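Testis-expressed protein 101 (PDB 7BPS) plays a role in fertilization by controlling sperm binding to the zona pellucida and sperm migration into the oviduct, probably through the adhesion molecule ADAM3. Local coordinates at residues Cys7-Leu13 and Val54-Cys60; Val42-Lys46 and Leu99-Trp103; Ser14-Pro19 and Arg51-Leu55. Numbering follows the deposited sequence.

Contact 1. Residues Cys7-Leu13 and Val54-Cys60; sequences CQVSQTL and VLASKSC
Strands 10-13 and 54-60 run antiparallel, axes 4.8 Å apart at 173°. Ser10-Lys58 and Thr12-Ala56 are hydrogen-bonded pairs: Ser10 N to Lys58 O 3.0 Å, Lys58 N to Ser10 O 2.8 Å, Thr12 N to Ala56 O 3.0 Å, Ala56 N to Thr12 O 3.1 Å. Gln11-Ser57 and Leu13-Leu55 are non-hydrogen-bonded pairs, Leu13 CD2 touching Leu55 CD2 at 3.6 Å. Lys58 (m, then t throughout) sends NZ to Gln8 OE1, 2.8 Å; carbonyls of Trp25, Asn94 and Lys96 and a cation-pi contact with Trp25 also compensate this buried ammonium. Gln8 OE1 also bonds Ser27 N, Gln8 O bonds Asn94 ND2, and Ser57 OG and Ser59 OG bond Gln39 NE2. Ser10 OG bonds Ser27 OG and lies 2.7 Å from a water; another joins Thr12 OG1 (2.6 Å) to Val54 O (2.9 Å). Back from Val9 the pairing with 54-60 lapses: Val9 and Cys7 bond by backbone to Lys28 and Glu30, and Cys7 and Cys60 form Ly6/uPAR-type disulfides with Cys38 and Cys32. Strand 29-31 flanks 6-16, and 37-46 flanks 52-61.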
# COMPACT_ATOMS: atom_id res chain seq x y z
N CYS A 7 21.37 7.81 -0.93
CA CYS A 7 19.89 7.73 -1.06
C CYS A 7 19.23 8.12 0.25
O CYS A 7 19.82 7.88 1.31
CB CYS A 7 19.47 6.31 -1.41
SG CYS A 7 20.17 5.74 -2.98
N GLN A 8 18.03 8.69 0.20
CA GLN A 8 17.15 8.77 1.40
C GLN A 8 16.83 7.34 1.84
O GLN A 8 16.73 6.42 0.96
CB GLN A 8 15.92 9.59 1.08
CG GLN A 8 16.22 11.08 0.98
CD GLN A 8 14.95 11.90 0.98
OE1 GLN A 8 13.92 11.44 1.46
NE2 GLN A 8 15.01 13.10 0.41
N VAL A 9 16.78 7.12 3.16
CA VAL A 9 16.52 5.78 3.77
C VAL A 9 15.50 5.96 4.92
O VAL A 9 15.66 6.87 5.76
CB VAL A 9 17.82 5.11 4.24
CG1 VAL A 9 17.57 3.74 4.86
CG2 VAL A 9 18.82 4.99 3.10
N SER A 10 14.44 5.16 4.89
CA SER A 10 13.36 5.12 5.90
C SER A 10 12.43 3.95 5.59
O SER A 10 12.23 3.66 4.40
CB SER A 10 12.62 6.42 6.00
OG SER A 10 12.24 6.85 4.72
N GLN A 11 11.97 3.28 6.64
CA GLN A 11 10.91 2.26 6.57
C GLN A 11 9.88 2.69 7.60
O GLN A 11 10.30 2.81 8.77
CB GLN A 11 11.47 0.86 6.82
CG GLN A 11 12.42 0.37 5.72
CD GLN A 11 13.84 0.89 5.81
OE1 GLN A 11 14.44 0.92 6.87
NE2 GLN A 11 14.39 1.36 4.69
N THR A 12 8.66 3.00 7.17
CA THR A 12 7.54 3.43 8.06
C THR A 12 6.28 2.65 7.71
O THR A 12 6.05 2.30 6.53
CB THR A 12 7.31 4.95 7.99
OG1 THR A 12 6.72 5.27 6.72
CG2 THR A 12 8.59 5.74 8.17
N LEU A 13 5.52 2.35 8.75
CA LEU A 13 4.15 1.83 8.73
C LEU A 13 3.31 2.79 9.57
O LEU A 13 3.69 3.10 10.69
CB LEU A 13 4.15 0.43 9.35
CG LEU A 13 5.04 -0.63 8.70
CD1 LEU A 13 5.19 -1.84 9.61
CD2 LEU A 13 4.52 -1.08 7.35
N VAL A 54 -0.37 3.10 5.40
CA VAL A 54 0.76 3.58 4.57
C VAL A 54 2.01 2.76 4.91
O VAL A 54 2.49 2.81 6.09
CB VAL A 54 0.95 5.09 4.74
CG1 VAL A 54 2.00 5.62 3.81
CG2 VAL A 54 -0.34 5.83 4.49
N LEU A 55 2.47 1.96 3.93
CA LEU A 55 3.78 1.28 3.90
C LEU A 55 4.67 2.10 2.97
O LEU A 55 4.43 2.12 1.74
CB LEU A 55 3.62 -0.17 3.41
CG LEU A 55 2.63 -1.03 4.20
CD1 LEU A 55 1.24 -1.00 3.56
CD2 LEU A 55 3.09 -2.47 4.34
N ALA A 56 5.63 2.83 3.55
CA ALA A 56 6.55 3.75 2.84
C ALA A 56 8.00 3.30 3.06
O ALA A 56 8.47 3.24 4.23
CB ALA A 56 6.33 5.18 3.30
N SER A 57 8.68 3.02 1.95
CA SER A 57 10.08 2.56 1.90
C SER A 57 10.94 3.50 1.05
O SER A 57 10.57 3.76 -0.10
CB SER A 57 10.16 1.17 1.37
OG SER A 57 11.50 0.86 1.13
N LYS A 58 12.05 3.97 1.62
CA LYS A 58 13.18 4.58 0.87
C LYS A 58 14.46 3.82 1.23
O LYS A 58 14.66 3.50 2.41
CB LYS A 58 13.27 6.07 1.20
CG LYS A 58 12.13 6.89 0.62
CD LYS A 58 12.44 8.36 0.57
CE LYS A 58 11.25 9.20 0.14
NZ LYS A 58 11.62 10.63 0.05
N SER A 59 15.29 3.50 0.23
CA SER A 59 16.53 2.72 0.43
C SER A 59 17.45 2.76 -0.78
O SER A 59 17.06 3.19 -1.91
CB SER A 59 16.22 1.29 0.82
OG SER A 59 15.72 0.54 -0.27
N CYS A 60 18.69 2.35 -0.52
CA CYS A 60 19.65 1.83 -1.50
C CYS A 60 19.12 0.49 -1.98
O CYS A 60 18.56 -0.22 -1.18
CB CYS A 60 21.02 1.66 -0.87
SG CYS A 60 21.64 3.22 -0.19
O HOH W 1 9.88 5.71 3.95
O HOH W 2 4.13 5.00 6.92

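Contact 2. Residues Val42-Lys46 and Leu99-Trp103; sequences VLLIK and LASVW
Val42-Lys46 is a regular beta strand, whereas Leu99-Trp103 is an irregular loop segment containing a tight turn: Leu99 O accepts both Val102 N at 3.0 Å and Trp103 N at 3.2 Å, with Ala100 at phi/psi -59/-44 and Ser101 at -78/-1. The backbones stay apart, CA to CA 8.6 Å for Val42 and Leu99 and 7.7 Å for Leu44 and Trp103, so side chains alone make the contact. On the strand, Val42, Leu44 and Lys46 start toward the loop while Leu43 and Ile45 point away. The turn directs Leu99, Val102 and Trp103 toward the strand. Leu44 (chi1 m, chi2 97°) is central: its CD2 lies 4.0 Å from Leu99 CD1, its CD1 3.9 Å from Val102 CG1, and its CB 3.6 Å from Trp103 CE3. That CB sits over the indole face of Trp103 (chi1 t, chi2 -121°), 3.9 Å from the centroid of the six-membered ring and 23° off the normal, a CH-pi contact. Val42 (p) adds CG1 to Leu99 CD2 at 4.1 Å and to Val102 CG1 at 4.4 Å. Lys46 CB meets the ring edge at Trp103 CZ2, 3.7 Å, before its chain leads away. The contact buries 344 Å² and is apolar packing of a loop against a sheet. Phe23 and Trp25 also touch Leu99, and Thr52, Val80 and Ile82 touch Trp103. Strand 37-46 lies between 52-61 and 80-88, and the side chains of Leu43 and Ile45 meet strand 143-152 of the second Ly6/uPAR domain.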
# COMPACT_ATOMS: atom_id res chain seq x y z
N VAL A 42 5.78 3.56 -2.02
CA VAL A 42 4.70 3.68 -1.00
C VAL A 42 3.50 2.90 -1.49
O VAL A 42 3.20 2.99 -2.68
CB VAL A 42 4.37 5.15 -0.73
CG1 VAL A 42 3.97 5.92 -1.98
CG2 VAL A 42 3.34 5.28 0.36
N LEU A 43 2.84 2.18 -0.59
CA LEU A 43 1.55 1.49 -0.82
C LEU A 43 0.54 2.06 0.17
O LEU A 43 0.88 2.16 1.36
CB LEU A 43 1.74 -0.01 -0.61
CG LEU A 43 0.50 -0.89 -0.78
CD1 LEU A 43 -0.16 -0.70 -2.12
CD2 LEU A 43 0.87 -2.34 -0.60
N LEU A 44 -0.66 2.41 -0.30
CA LEU A 44 -1.74 3.00 0.52
C LEU A 44 -2.96 2.12 0.39
O LEU A 44 -3.35 1.82 -0.74
CB LEU A 44 -2.04 4.43 0.05
CG LEU A 44 -0.87 5.40 0.18
CD1 LEU A 44 -0.11 5.55 -1.13
CD2 LEU A 44 -1.32 6.75 0.67
N ILE A 45 -3.53 1.69 1.50
CA ILE A 45 -4.72 0.78 1.52
C ILE A 45 -5.77 1.36 2.48
O ILE A 45 -5.42 1.72 3.62
CB ILE A 45 -4.33 -0.64 1.91
CG1 ILE A 45 -3.20 -1.17 1.02
CG2 ILE A 45 -5.54 -1.54 1.88
CD1 ILE A 45 -2.47 -2.36 1.60
N LYS A 46 -7.01 1.39 2.00
CA LYS A 46 -8.16 2.06 2.64
C LYS A 46 -9.38 1.16 2.44
O LYS A 46 -9.51 0.56 1.35
CB LYS A 46 -8.34 3.40 1.93
CG LYS A 46 -9.21 4.42 2.63
CD LYS A 46 -9.69 5.49 1.69
CE LYS A 46 -10.43 6.57 2.45
NZ LYS A 46 -11.58 6.02 3.21
N LEU A 99 2.72 12.90 -0.68
CA LEU A 99 1.93 11.86 -1.39
C LEU A 99 0.76 12.51 -2.15
O LEU A 99 -0.17 11.77 -2.58
CB LEU A 99 1.42 10.87 -0.35
CG LEU A 99 2.48 10.21 0.52
CD1 LEU A 99 1.85 9.11 1.35
CD2 LEU A 99 3.62 9.64 -0.31
N ALA A 100 0.78 13.83 -2.31
CA ALA A 100 -0.35 14.60 -2.90
C ALA A 100 -0.64 14.09 -4.32
O ALA A 100 -1.80 13.86 -4.64
CB ALA A 100 -0.04 16.07 -2.87
N SER A 101 0.40 13.87 -5.14
CA SER A 101 0.27 13.41 -6.54
C SER A 101 -0.02 11.91 -6.62
O SER A 101 -0.14 11.42 -7.74
CB SER A 101 1.52 13.75 -7.33
OG SER A 101 2.60 12.91 -6.91
N VAL A 102 -0.11 11.19 -5.50
CA VAL A 102 -0.21 9.70 -5.47
C VAL A 102 -1.63 9.28 -5.13
O VAL A 102 -2.11 8.33 -5.76
CB VAL A 102 0.79 9.11 -4.46
CG1 VAL A 102 0.69 7.60 -4.33
CG2 VAL A 102 2.21 9.52 -4.78
N TRP A 103 -2.28 9.93 -4.15
CA TRP A 103 -3.47 9.37 -3.44
C TRP A 103 -4.72 10.23 -3.73
O TRP A 103 -4.92 11.15 -2.94
CB TRP A 103 -3.17 9.24 -1.93
CG TRP A 103 -4.21 8.58 -1.06
CD1 TRP A 103 -4.84 9.15 0.01
CD2 TRP A 103 -4.70 7.22 -1.13
NE1 TRP A 103 -5.70 8.25 0.59
CE2 TRP A 103 -5.64 7.06 -0.09
CE3 TRP A 103 -4.46 6.14 -1.99
CZ2 TRP A 103 -6.35 5.87 0.09
CZ3 TRP A 103 -5.15 4.97 -1.80
CH2 TRP A 103 -6.08 4.83 -0.77

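Contact 3. Residues Ser14-Pro19 and Arg51-Leu55; sequences SLEDDP and RTVVL
The salt bridge between Asp17 OD1 and Arg51 NE, a short 2.5 Å, joins the residue just after strand 14-16 to the one just before strand 52-55; Asp17 OD1 lies at the edge of the guanidinium, near its plane. Inward from it the strands pair antiparallel. Glu16 with Thr52 is a hydrogen-bonded pair, Thr52 N to Glu16 O 2.9 Å and a weak Glu16 N to Thr52 O at 2.9 Å, and so is Ser14 with Val54, Ser14 N to Val54 O 3.0 Å and Val54 N to Ser14 O 2.8 Å. Between them Leu15 and Val53 form a non-hydrogen-bonded pair, CA to CA 4.7 Å. Ser14 OG (chi1 p) donates a very short bond to Glu16 OE1, 2.5 Å, and receives one from a water at 2.9 Å that also donates to Val54 O at 2.9 Å. Packing differs on the two faces. Leu15 CD2 touches Val53 CG2 at 3.5 Å on one; on the other Pro19 lays CG 3.9 Å from Thr52 CB and CB 4.1 Å from Val54 CG2. Asp17 (phi/psi -65/-55) turns the chain out of the strand and Pro19 begins helix 19-22, touching Leu44 and Trp103. The axes of 14-16 and 52-55 are 4.7 Å apart at 138°, a twisted antiparallel pair where the first strand of this Ly6/uPAR domain ends and 52-61 begins, close to Val124 and Leu126 of the second domain.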
# COMPACT_ATOMS: atom_id res chain seq x y z
N SER A 14 2.16 3.22 9.07
CA SER A 14 1.26 4.13 9.81
C SER A 14 -0.17 4.02 9.30
O SER A 14 -0.39 3.55 8.14
CB SER A 14 1.73 5.55 9.73
OG SER A 14 1.88 5.98 8.38
N LEU A 15 -1.10 4.37 10.18
CA LEU A 15 -2.51 4.67 9.84
C LEU A 15 -2.65 6.18 9.78
O LEU A 15 -2.19 6.86 10.68
CB LEU A 15 -3.42 4.13 10.93
CG LEU A 15 -3.62 2.63 10.92
CD1 LEU A 15 -4.45 2.25 12.15
CD2 LEU A 15 -4.32 2.23 9.65
N GLU A 16 -3.29 6.67 8.74
CA GLU A 16 -3.14 8.07 8.29
C GLU A 16 -4.57 8.54 8.00
O GLU A 16 -5.35 7.79 7.31
CB GLU A 16 -2.16 7.98 7.13
CG GLU A 16 -0.96 8.89 7.18
CD GLU A 16 -0.12 8.98 8.42
OE1 GLU A 16 0.86 8.24 8.53
OE2 GLU A 16 -0.38 9.90 9.19
N ASP A 17 -4.95 9.67 8.60
CA ASP A 17 -6.25 10.34 8.36
C ASP A 17 -6.33 10.83 6.92
O ASP A 17 -7.28 10.45 6.21
CB ASP A 17 -6.46 11.46 9.39
CG ASP A 17 -6.81 10.86 10.73
OD1 ASP A 17 -7.44 9.79 10.70
OD2 ASP A 17 -6.43 11.44 11.77
N ASP A 18 -5.35 11.61 6.50
CA ASP A 18 -5.37 12.36 5.22
C ASP A 18 -3.94 12.36 4.67
O ASP A 18 -3.26 13.38 4.68
CB ASP A 18 -5.95 13.75 5.47
CG ASP A 18 -6.39 14.50 4.22
OD1 ASP A 18 -6.34 13.92 3.11
OD2 ASP A 18 -6.80 15.66 4.39
N PRO A 19 -3.42 11.18 4.26
CA PRO A 19 -2.02 11.05 3.86
C PRO A 19 -1.64 11.91 2.66
O PRO A 19 -0.49 12.31 2.59
CB PRO A 19 -1.85 9.56 3.53
CG PRO A 19 -3.26 9.03 3.37
CD PRO A 19 -4.13 9.89 4.26
N ARG A 51 -9.34 4.93 8.15
CA ARG A 51 -8.02 5.54 7.87
C ARG A 51 -7.33 4.74 6.77
O ARG A 51 -7.85 3.65 6.33
CB ARG A 51 -7.17 5.59 9.13
CG ARG A 51 -7.85 6.31 10.28
CD ARG A 51 -6.83 6.56 11.37
NE ARG A 51 -7.17 7.73 12.13
CZ ARG A 51 -7.82 7.72 13.28
NH1 ARG A 51 -8.20 6.57 13.81
NH2 ARG A 51 -8.07 8.87 13.89
N THR A 52 -6.18 5.24 6.33
CA THR A 52 -5.38 4.64 5.24
C THR A 52 -4.11 4.05 5.85
O THR A 52 -3.40 4.78 6.59
CB THR A 52 -5.08 5.70 4.18
OG1 THR A 52 -6.33 6.09 3.63
CG2 THR A 52 -4.20 5.18 3.07
N VAL A 53 -3.85 2.78 5.57
CA VAL A 53 -2.56 2.14 5.92
C VAL A 53 -1.51 2.63 4.91
O VAL A 53 -1.79 2.61 3.72
CB VAL A 53 -2.69 0.61 5.92
CG1 VAL A 53 -1.38 -0.08 6.31
CG2 VAL A 53 -3.80 0.18 6.85
N VAL A 54 -0.37 3.10 5.40
CA VAL A 54 0.76 3.58 4.57
C VAL A 54 2.01 2.76 4.91
O VAL A 54 2.49 2.81 6.09
CB VAL A 54 0.95 5.09 4.74
CG1 VAL A 54 2.00 5.62 3.81
CG2 VAL A 54 -0.34 5.83 4.49
N LEU A 55 2.47 1.96 3.93
CA LEU A 55 3.78 1.28 3.90
C LEU A 55 4.67 2.10 2.97
O LEU A 55 4.43 2.12 1.74
CB LEU A 55 3.62 -0.17 3.41
CG LEU A 55 2.63 -1.03 4.20
CD1 LEU A 55 1.24 -1.00 3.56
CD2 LEU A 55 3.09 -2.47 4.34
O HOH W 2 4.13 5.00 6.92

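How the contacts relate
Contacts 1 and 3 are successive parts of one strand pairing, 6-16 with 52-61, their centres about 15 Å apart; Val54 and Leu55 belong to both, and one water lies at the junction. Contact 2 brings in strand 37-46, the other neighbour of 52-61: Leu43 N lies 2.8 Å from Leu55 O, and Ile45 O 2.7 Å from Val53 N, both probable hydrogen bonds. Its centre is about 9 Å from that of contact 3, where Trp103 CZ2 comes within 3.5 Å of Thr52 OG1, and about 14 Å from that of contact 1. Of the three, contact 1 comes nearest to glycan, the Gln8 side chain lying about 7 Å from a fucose.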